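Dipicolinate synthase subunit B (Bacillus halodurans, PDB 3LQK) probably serves as one subunit of the synthase that makes dipicolinate, the spore compound of bacilli, and belongs to the flavoprotein family. Local coordinates at residues A[158-161]-A[167-170]; A[22-27]-A[91-96]; A[79-82]-A[86-89]; A[153-158]-A[177-182]. All coordinates share one frame; numbering follows the deposited sequence.

Contact 1 of 4, residues A[158-161]-A[167-170]; sequences GQDN and NSLV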
# COMPACT_ATOMS: atom_id res chain seq x y z
N GLY A 158 -3.29 -15.65 -17.71
CA GLY A 158 -2.01 -15.57 -18.38
C GLY A 158 -1.97 -14.39 -19.29
O GLY A 158 -2.98 -13.70 -19.45
N GLN A 159 -0.83 -14.16 -19.92
CA GLN A 159 -0.69 -13.05 -20.84
C GLN A 159 -1.34 -13.42 -22.16
O GLN A 159 -0.98 -14.44 -22.78
CB GLN A 159 0.73 -12.73 -21.11
CG GLN A 159 1.50 -12.14 -19.95
CD GLN A 159 2.96 -11.86 -20.34
OE1 GLN A 159 3.82 -12.76 -20.34
NE2 GLN A 159 3.24 -10.60 -20.65
N ASP A 160 -2.24 -12.61 -22.66
CA ASP A 160 -2.88 -13.01 -23.89
C ASP A 160 -2.14 -12.56 -25.14
O ASP A 160 -2.33 -13.17 -26.21
CB ASP A 160 -4.31 -12.56 -23.95
CG ASP A 160 -4.45 -11.09 -23.81
OD1 ASP A 160 -5.30 -10.51 -24.58
OD2 ASP A 160 -3.73 -10.52 -22.95
N ASN A 161 -1.29 -11.54 -25.05
CA ASN A 161 -0.50 -11.13 -26.22
C ASN A 161 0.70 -10.34 -25.77
O ASN A 161 0.67 -9.11 -25.71
CB ASN A 161 -1.34 -10.34 -27.21
CG ASN A 161 -0.67 -10.18 -28.58
OD1 ASN A 161 0.59 -10.24 -28.74
ND2 ASN A 161 -1.49 -9.91 -29.56
N ASN A 167 1.38 -5.82 -20.71
CA ASN A 167 0.78 -5.80 -19.36
C ASN A 167 -0.56 -6.50 -19.22
O ASN A 167 -1.17 -6.46 -18.13
CB ASN A 167 0.72 -4.38 -18.81
CG ASN A 167 2.10 -3.82 -18.55
OD1 ASN A 167 3.06 -4.57 -18.38
ND2 ASN A 167 2.22 -2.49 -18.51
N SER A 168 -1.04 -7.09 -20.31
CA SER A 168 -2.36 -7.65 -20.34
C SER A 168 -2.41 -9.05 -19.77
O SER A 168 -1.65 -9.91 -20.22
CB SER A 168 -2.85 -7.73 -21.79
OG SER A 168 -4.14 -8.32 -21.82
N LEU A 169 -3.31 -9.29 -18.81
CA LEU A 169 -3.67 -10.63 -18.35
C LEU A 169 -5.15 -10.87 -18.59
O LEU A 169 -5.92 -9.96 -18.34
CB LEU A 169 -3.36 -10.79 -16.86
CG LEU A 169 -1.89 -10.73 -16.43
CD1 LEU A 169 -1.76 -10.88 -14.87
CD2 LEU A 169 -1.10 -11.82 -17.19
N VAL A 170 -5.50 -12.08 -19.07
CA VAL A 170 -6.87 -12.52 -19.30
C VAL A 170 -7.03 -13.98 -18.81
O VAL A 170 -6.12 -14.82 -19.02
CB VAL A 170 -7.25 -12.44 -20.79
CG1 VAL A 170 -8.75 -12.89 -21.09
CG2 VAL A 170 -7.00 -10.97 -21.33
O HOH W 1 -0.28 -10.12 -22.74
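The beta hairpin of strands 152-159 and 169-171 is tied near its turn by Gly158 and Val170, an antiparallel hydrogen-bonded pair. Val170 N gives the straighter bond, 3.0 Å to Gly158 O with 165° at the hydrogen; Gly158 N reaches Val170 O at 3.2 Å from above the carbonyl plane. Beyond the pair, side chains take over. Ser168 OG donates to Asp160 OD2 at 2.5 Å on the syn side of the carboxylate, 18° from its plane. Asp160 CB points toward segment 167-170, and with CG set between the backbone N and the carbonyl carbon (chi1 58°) OD2 reaches Ser168 while CG lies 3.6 Å from Val170 CG2. OD1 forms a salt bridge with Lys165 in the hairpin turn, so the two oxygens link Lys165 with Ser168, just before the returning strand. With an alanine in place of Asp160, Ser168 OG and the Lys165 ammonium would probably lose the carboxylate they share, and the Val170 methyl its cover. A water accepts a hydrogen bond from Asn161 N at 2.9 Å and lies 2.9 Å from Ser168 O. Gln159 CG rests 3.8 Å from Leu169 CD2, while its OE1 accepts a hydrogen bond from Leu193 N of the second subunit.

Contact 2 of 4, residues A[22-27]-A[91-96]; sequences HEVLPQ and VIAPMT. With PO4 (phosphate ion), chain B.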
# COMPACT_ATOMS: atom_id res chain seq x y z
N HIS A 22 -19.49 -12.57 -24.88
CA HIS A 22 -19.59 -13.82 -25.64
C HIS A 22 -18.56 -14.86 -25.13
O HIS A 22 -18.70 -16.07 -25.37
CB HIS A 22 -19.44 -13.60 -27.15
CG HIS A 22 -18.08 -13.17 -27.55
ND1 HIS A 22 -17.07 -14.07 -27.86
CD2 HIS A 22 -17.52 -11.93 -27.64
CE1 HIS A 22 -15.97 -13.40 -28.16
NE2 HIS A 22 -16.21 -12.10 -28.02
N GLU A 23 -17.54 -14.39 -24.46
CA GLU A 23 -16.55 -15.30 -23.87
C GLU A 23 -17.01 -15.90 -22.52
O GLU A 23 -16.54 -16.99 -22.15
CB GLU A 23 -15.23 -14.55 -23.72
CG GLU A 23 -15.35 -13.22 -22.89
CD GLU A 23 -14.45 -12.08 -23.41
OE1 GLU A 23 -14.07 -12.09 -24.62
OE2 GLU A 23 -14.14 -11.18 -22.58
N VAL A 24 -17.96 -15.28 -21.82
CA VAL A 24 -18.41 -15.84 -20.52
C VAL A 24 -19.82 -16.43 -20.55
O VAL A 24 -20.09 -17.27 -19.74
CB VAL A 24 -18.29 -14.82 -19.34
CG1 VAL A 24 -16.86 -14.39 -19.16
CG2 VAL A 24 -19.20 -13.55 -19.61
N LEU A 25 -20.73 -16.01 -21.45
CA LEU A 25 -22.12 -16.55 -21.40
C LEU A 25 -22.19 -18.08 -21.58
O LEU A 25 -22.99 -18.73 -20.94
CB LEU A 25 -23.04 -15.86 -22.43
CG LEU A 25 -23.32 -14.38 -22.04
CD1 LEU A 25 -24.16 -13.66 -23.10
CD2 LEU A 25 -23.96 -14.30 -20.66
N PRO A 26 -21.32 -18.64 -22.44
CA PRO A 26 -21.27 -20.10 -22.53
C PRO A 26 -20.89 -20.75 -21.18
O PRO A 26 -21.32 -21.90 -20.89
CB PRO A 26 -20.21 -20.37 -23.60
CG PRO A 26 -20.21 -19.10 -24.45
CD PRO A 26 -20.49 -18.00 -23.46
N GLN A 27 -20.11 -20.03 -20.36
CA GLN A 27 -19.76 -20.58 -19.04
C GLN A 27 -20.92 -20.44 -18.06
O GLN A 27 -21.16 -21.34 -17.22
CB GLN A 27 -18.51 -19.92 -18.48
CG GLN A 27 -17.29 -20.08 -19.34
CD GLN A 27 -17.07 -21.52 -19.74
OE1 GLN A 27 -17.21 -22.46 -18.93
NE2 GLN A 27 -16.77 -21.72 -21.01
N VAL A 91 -19.35 -15.06 -8.82
CA VAL A 91 -18.36 -14.98 -9.90
C VAL A 91 -18.41 -13.58 -10.47
O VAL A 91 -19.50 -13.01 -10.64
CB VAL A 91 -18.75 -15.99 -11.05
CG1 VAL A 91 -17.73 -15.98 -12.19
CG2 VAL A 91 -18.89 -17.41 -10.49
N ILE A 92 -17.25 -13.00 -10.79
CA ILE A 92 -17.16 -11.78 -11.57
C ILE A 92 -16.30 -12.08 -12.76
O ILE A 92 -15.06 -12.28 -12.64
CB ILE A 92 -16.52 -10.62 -10.81
CG1 ILE A 92 -17.16 -10.39 -9.42
CG2 ILE A 92 -16.55 -9.31 -11.64
CD1 ILE A 92 -16.40 -9.30 -8.62
N ALA A 93 -16.95 -12.17 -13.92
CA ALA A 93 -16.26 -12.43 -15.14
C ALA A 93 -17.01 -11.91 -16.35
O ALA A 93 -18.19 -12.19 -16.51
CB ALA A 93 -15.96 -13.93 -15.27
N PRO A 94 -16.33 -11.14 -17.23
CA PRO A 94 -14.97 -10.63 -17.11
C PRO A 94 -14.91 -9.60 -16.03
O PRO A 94 -15.95 -8.92 -15.74
CB PRO A 94 -14.70 -10.00 -18.52
CG PRO A 94 -16.00 -9.67 -19.04
CD PRO A 94 -16.99 -10.66 -18.47
N MSE A 95 -13.74 -9.52 -15.37
CA MSE A 95 -13.49 -8.40 -14.43
C MSE A 95 -12.50 -7.44 -15.04
O MSE A 95 -11.30 -7.77 -15.19
CB MSE A 95 -13.03 -8.88 -13.05
CG MSE A 95 -12.93 -7.74 -11.99
SE MSE A 95 -12.40 -8.43 -10.25
CE MSE A 95 -10.70 -8.95 -10.65
N THR A 96 -13.00 -6.25 -15.38
CA THR A 96 -12.20 -5.25 -16.06
C THR A 96 -11.17 -4.61 -15.10
O THR A 96 -11.21 -4.81 -13.91
CB THR A 96 -13.06 -4.08 -16.59
OG1 THR A 96 -13.73 -3.43 -15.46
CG2 THR A 96 -14.04 -4.54 -17.62
P PO4 B . -16.45 -1.12 -15.59
O1 PO4 B . -15.54 -1.11 -16.82
O2 PO4 B . -17.17 0.21 -15.42
O3 PO4 B . -17.54 -2.17 -15.70
O4 PO4 B . -15.63 -1.36 -14.36
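The chain entering helix 25-33 runs beside the end of strand 89-95, with Val24 CA 6.7 Å from Ala93 CA, just where the strand turns a corner at Pro94 after a cis peptide bond. This is the Rossmann-like core of the flavoprotein family, in which strand 89-95 pairs in parallel with strand 9-13. Val24 carries the contact, its side chain crossing the Pro94 ring at about a right angle. Both of its methyls, CG1 and CG2, come to 3.8 Å from Pro94 CD. CG1 lies anti to the carbonyl carbon (chi1 -60°) and also meets Ala93 CB at 4.0 Å; CG2 sits 3.5 Å from Ala93 O. The touching is van der Waals packing, with methyls against a carbonyl oxygen as well as carbon. Leu14 and Met173 pack on the same valine. Past the corner, Thr15 OG1 is hydrogen-bonded to Pro94 O and Thr96 N, fixing the loop. Thr96 then caps helix 97-104, its OG1 bonded to Ser99 N. A phosphate ion, probably from the crystallisation liquor, is held there by Ser99, Asn98 and Gly16 N, a place consistent with a flavin phosphate site as in relatives. Thr96 OG1 stands 3.0 Å from its O4 and makes a weak, unsettled bond of 3.2 Å to O1.

Contact 3 of 4, residues A[79-82]-A[86-89]; sequences EPFG and PLDC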
# COMPACT_ATOMS: atom_id res chain seq x y z
N GLU A 79 -28.38 -5.87 -2.55
CA GLU A 79 -28.14 -5.88 -1.11
C GLU A 79 -28.66 -7.09 -0.31
O GLU A 79 -28.01 -7.54 0.65
CB GLU A 79 -28.64 -4.55 -0.52
CG GLU A 79 -28.31 -4.34 0.98
CD GLU A 79 -29.32 -5.05 1.92
OE1 GLU A 79 -30.44 -5.46 1.47
OE2 GLU A 79 -28.94 -5.23 3.12
N PRO A 80 -29.85 -7.61 -0.65
CA PRO A 80 -30.39 -8.78 0.04
C PRO A 80 -29.59 -10.04 -0.11
O PRO A 80 -29.79 -10.95 0.67
CB PRO A 80 -31.75 -9.00 -0.60
CG PRO A 80 -32.12 -7.57 -1.10
CD PRO A 80 -30.82 -7.02 -1.59
N PHE A 81 -28.70 -10.11 -1.09
CA PHE A 81 -27.75 -11.25 -1.18
C PHE A 81 -26.76 -11.38 -0.02
O PHE A 81 -26.03 -12.37 0.04
CB PHE A 81 -27.05 -11.29 -2.52
CG PHE A 81 -27.99 -11.53 -3.62
CD1 PHE A 81 -28.24 -12.82 -4.06
CD2 PHE A 81 -28.72 -10.48 -4.17
CE1 PHE A 81 -29.19 -13.06 -5.08
CE2 PHE A 81 -29.64 -10.70 -5.20
CZ PHE A 81 -29.86 -11.99 -5.67
N GLY A 82 -26.76 -10.41 0.91
CA GLY A 82 -26.09 -10.53 2.20
C GLY A 82 -26.97 -11.25 3.21
O GLY A 82 -26.74 -12.41 3.51
N PRO A 86 -28.54 -15.49 0.47
CA PRO A 86 -27.10 -15.54 0.29
C PRO A 86 -26.68 -16.49 -0.83
O PRO A 86 -27.27 -17.52 -1.00
CB PRO A 86 -26.60 -16.05 1.63
CG PRO A 86 -27.80 -16.76 2.24
CD PRO A 86 -28.94 -15.91 1.82
N LEU A 87 -25.67 -16.09 -1.60
CA LEU A 87 -25.09 -16.94 -2.60
C LEU A 87 -24.13 -17.92 -1.95
O LEU A 87 -23.50 -17.63 -0.96
CB LEU A 87 -24.30 -16.08 -3.60
CG LEU A 87 -25.10 -15.04 -4.35
CD1 LEU A 87 -24.24 -14.09 -5.09
CD2 LEU A 87 -26.17 -15.71 -5.34
N ASP A 88 -23.99 -19.07 -2.52
CA ASP A 88 -22.84 -19.95 -2.23
C ASP A 88 -21.52 -19.52 -2.89
O ASP A 88 -20.42 -19.89 -2.44
CB ASP A 88 -23.19 -21.39 -2.64
CG ASP A 88 -24.47 -21.91 -1.93
OD1 ASP A 88 -24.51 -21.87 -0.67
OD2 ASP A 88 -25.47 -22.24 -2.62
N CYS A 89 -21.62 -18.75 -3.96
CA CYS A 89 -20.44 -18.25 -4.59
C CYS A 89 -20.82 -17.12 -5.51
O CYS A 89 -21.87 -17.15 -6.17
CB CYS A 89 -19.78 -19.39 -5.41
SG CYS A 89 -18.25 -18.93 -6.35
O HOH W 2 -24.13 -13.58 -1.27
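Phe81 and Leu87 cross obliquely. The Leu87 methyl CD2 does the touching, 3.8 Å from Phe81 CD1 and 4.0 Å from Phe81 CE1, with Leu87 CG close behind. In both residues CG is anti to the carbonyl carbon (chi1 -65° in Phe81, -60° in Leu87). Both side chains are buried, and His9 of strand 9-13 packs on the two of them, while Phe41 makes an edge-to-face contact with the Phe81 ring. Their backbones meet through one carbonyl. Phe81 O receives the CA-H of Pro86, CA to O 3.4 Å, with an almost straight 163° at the hydrogen. The same oxygen accepts a hydrogen bond from a water at 2.6 Å, and this water accepts from Leu87 N at 3.0 Å, so a single solvent molecule bridges the two segments where their backbones do not bond directly. Pro86 lies at the exposed end of the contact, its CB 4.1 Å from Gly82 O; that oxygen is hydrogen-bonded to Asn122 ND2. Within segment 79-82, Gly82 N bonds back to Glu79 O at 3.1 Å and closes the short 3-10 turn that carries Phe81. Another phosphate ion, probably from the crystallisation liquor, lies about 5 Å from Gly82. The arrangement is a tight bend in the connection from helix 75-78 into strand 89-95, the crossover that passes strand 9-13 in a doubly wound, Rossmann-like alpha/beta fold.

Contact 4 of 4, residues A[153-158]-A[177-182]; sequences YFIPFG and PETIEA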
# COMPACT_ATOMS: atom_id res chain seq x y z
N TYR A 153 -10.77 -15.96 -5.10
CA TYR A 153 -10.07 -16.91 -5.94
C TYR A 153 -10.12 -16.49 -7.40
O TYR A 153 -11.07 -15.79 -7.80
CB TYR A 153 -10.66 -18.34 -5.80
CG TYR A 153 -10.77 -18.79 -4.35
CD1 TYR A 153 -9.72 -19.44 -3.71
CD2 TYR A 153 -11.91 -18.52 -3.62
CE1 TYR A 153 -9.83 -19.81 -2.34
CE2 TYR A 153 -12.00 -18.85 -2.28
CZ TYR A 153 -11.00 -19.53 -1.67
OH TYR A 153 -11.20 -19.84 -0.37
N PHE A 154 -9.08 -16.88 -8.14
CA PHE A 154 -8.90 -16.46 -9.54
C PHE A 154 -9.04 -17.62 -10.54
O PHE A 154 -8.47 -18.71 -10.33
CB PHE A 154 -7.52 -15.79 -9.70
CG PHE A 154 -7.48 -14.34 -9.27
CD1 PHE A 154 -7.58 -13.99 -7.94
CD2 PHE A 154 -7.38 -13.32 -10.22
CE1 PHE A 154 -7.56 -12.68 -7.54
CE2 PHE A 154 -7.40 -11.97 -9.82
CZ PHE A 154 -7.46 -11.66 -8.49
N ILE A 155 -9.85 -17.41 -11.58
CA ILE A 155 -9.90 -18.29 -12.71
C ILE A 155 -8.48 -18.20 -13.30
O ILE A 155 -7.92 -17.11 -13.42
CB ILE A 155 -10.90 -17.86 -13.76
CG1 ILE A 155 -12.34 -17.77 -13.20
CG2 ILE A 155 -10.83 -18.78 -15.02
CD1 ILE A 155 -13.33 -17.10 -14.20
N PRO A 156 -7.87 -19.33 -13.62
CA PRO A 156 -6.51 -19.31 -14.08
C PRO A 156 -6.34 -18.35 -15.23
O PRO A 156 -7.25 -18.22 -16.09
CB PRO A 156 -6.29 -20.77 -14.56
CG PRO A 156 -7.05 -21.53 -13.62
CD PRO A 156 -8.31 -20.70 -13.31
N PHE A 157 -5.21 -17.68 -15.26
CA PHE A 157 -5.00 -16.58 -16.21
C PHE A 157 -3.52 -16.53 -16.75
O PHE A 157 -2.60 -17.22 -16.26
CB PHE A 157 -5.39 -15.26 -15.54
CG PHE A 157 -4.55 -14.92 -14.29
CD1 PHE A 157 -3.31 -14.31 -14.40
CD2 PHE A 157 -5.01 -15.23 -13.04
CE1 PHE A 157 -2.55 -14.02 -13.27
CE2 PHE A 157 -4.25 -14.89 -11.91
CZ PHE A 157 -3.03 -14.32 -12.04
N GLY A 158 -3.29 -15.65 -17.71
CA GLY A 158 -2.01 -15.57 -18.38
C GLY A 158 -1.97 -14.39 -19.29
O GLY A 158 -2.98 -13.70 -19.45
N PRO A 177 -15.77 -23.35 -14.16
CA PRO A 177 -16.41 -24.28 -13.25
C PRO A 177 -15.50 -24.98 -12.32
O PRO A 177 -15.81 -25.17 -11.17
CB PRO A 177 -17.07 -25.30 -14.19
CG PRO A 177 -17.37 -24.49 -15.42
CD PRO A 177 -16.09 -23.65 -15.55
N GLU A 178 -14.36 -25.39 -12.81
CA GLU A 178 -13.34 -25.98 -11.97
C GLU A 178 -12.89 -25.02 -10.87
O GLU A 178 -12.67 -25.45 -9.74
CB GLU A 178 -12.12 -26.34 -12.84
CG GLU A 178 -12.33 -27.48 -13.81
CD GLU A 178 -13.00 -27.12 -15.21
OE1 GLU A 178 -13.45 -25.96 -15.44
OE2 GLU A 178 -13.11 -28.08 -16.07
N THR A 179 -12.72 -23.74 -11.20
CA THR A 179 -12.34 -22.73 -10.21
C THR A 179 -13.42 -22.60 -9.15
O THR A 179 -13.13 -22.50 -7.95
CB THR A 179 -12.02 -21.40 -10.88
OG1 THR A 179 -11.02 -21.63 -11.90
CG2 THR A 179 -11.52 -20.33 -9.89
N ILE A 180 -14.67 -22.63 -9.57
CA ILE A 180 -15.77 -22.58 -8.57
C ILE A 180 -15.71 -23.82 -7.67
O ILE A 180 -15.82 -23.71 -6.45
CB ILE A 180 -17.22 -22.43 -9.21
CG1 ILE A 180 -17.29 -21.13 -10.02
CG2 ILE A 180 -18.32 -22.43 -8.11
CD1 ILE A 180 -18.64 -20.73 -10.60
N GLU A 181 -15.52 -24.98 -8.28
CA GLU A 181 -15.51 -26.21 -7.49
C GLU A 181 -14.41 -26.20 -6.40
O GLU A 181 -14.65 -26.64 -5.25
CB GLU A 181 -15.29 -27.41 -8.38
CG GLU A 181 -15.50 -28.72 -7.70
CD GLU A 181 -14.71 -29.90 -8.36
OE1 GLU A 181 -14.53 -30.94 -7.67
OE2 GLU A 181 -14.27 -29.78 -9.55
N ALA A 182 -13.24 -25.68 -6.74
CA ALA A 182 -12.17 -25.62 -5.77
C ALA A 182 -12.46 -24.51 -4.74
O ALA A 182 -12.20 -24.68 -3.52
CB ALA A 182 -10.80 -25.45 -6.43
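Phe154 makes the first touch along strand 152-159, and it does so with its backbone: Phe154 O lies 3.5 Å from Thr179 CG2 while accepting a hydrogen bond from Gln188 NE2. The Phe154 side chain leaves in the other direction and packs on Ile143, Leu146 and Met147 of helix 140-147, so the strand is covered by one helix on each face. At Ile155 the strand is interrupted, and here the two backbones come closest, with the CA atoms of Ile155 and Thr179 5.6 Å apart. Thr179 OG1 stands 3.6 Å from Ile155 CA. Pro156 follows, sliding past Thr179 in the opposite direction, and brings its CD to 3.2 Å from Thr179 OG1. Being a proline, it has no N-H to offer that oxygen. On helix 176-184 the whole contact thus falls on one side chain. Thr179 has OG1 anti to its carbonyl carbon and CG2 anti to its backbone N (chi1 -54°), which puts the methyl over the Phe154 carbonyl and the hydroxyl beside Pro156. A glycine at Thr179 would probably open a gap between helix and strand and leave the Ala175 carbonyl without its side-chain partner. The hydroxyl is hydrogen-bonded to Ala175 O, one turn back in its own chain, so its polarity is met on the helix side, and what joins helix to strand is close van der Waals packing against carbonyl, CA and proline ring.

How the contacts relate
Contacts 2 and 4 lie deepest, and both set a helix or its approach on the central sheet by van der Waals packing against strand backbone and proline, without direct hydrogen bonds between their segments; they meet through Val91 and Ile180. Contact 1 shares strand 152-159 and Gly158 with contact 4 but lies farther out, about 18 Å from the chain centre, where main-chain pairing, a carboxylate, a water and a second subunit bring in polar chemistry. Contact 3, on the opposite side of the centre from contact 1, is a loop bend that mixes an apolar pair with a water bridge and touches contact 4 through Cys89 and Ile180. Contacts 1 and 3 stay apart, about 17 Å between nearest atoms.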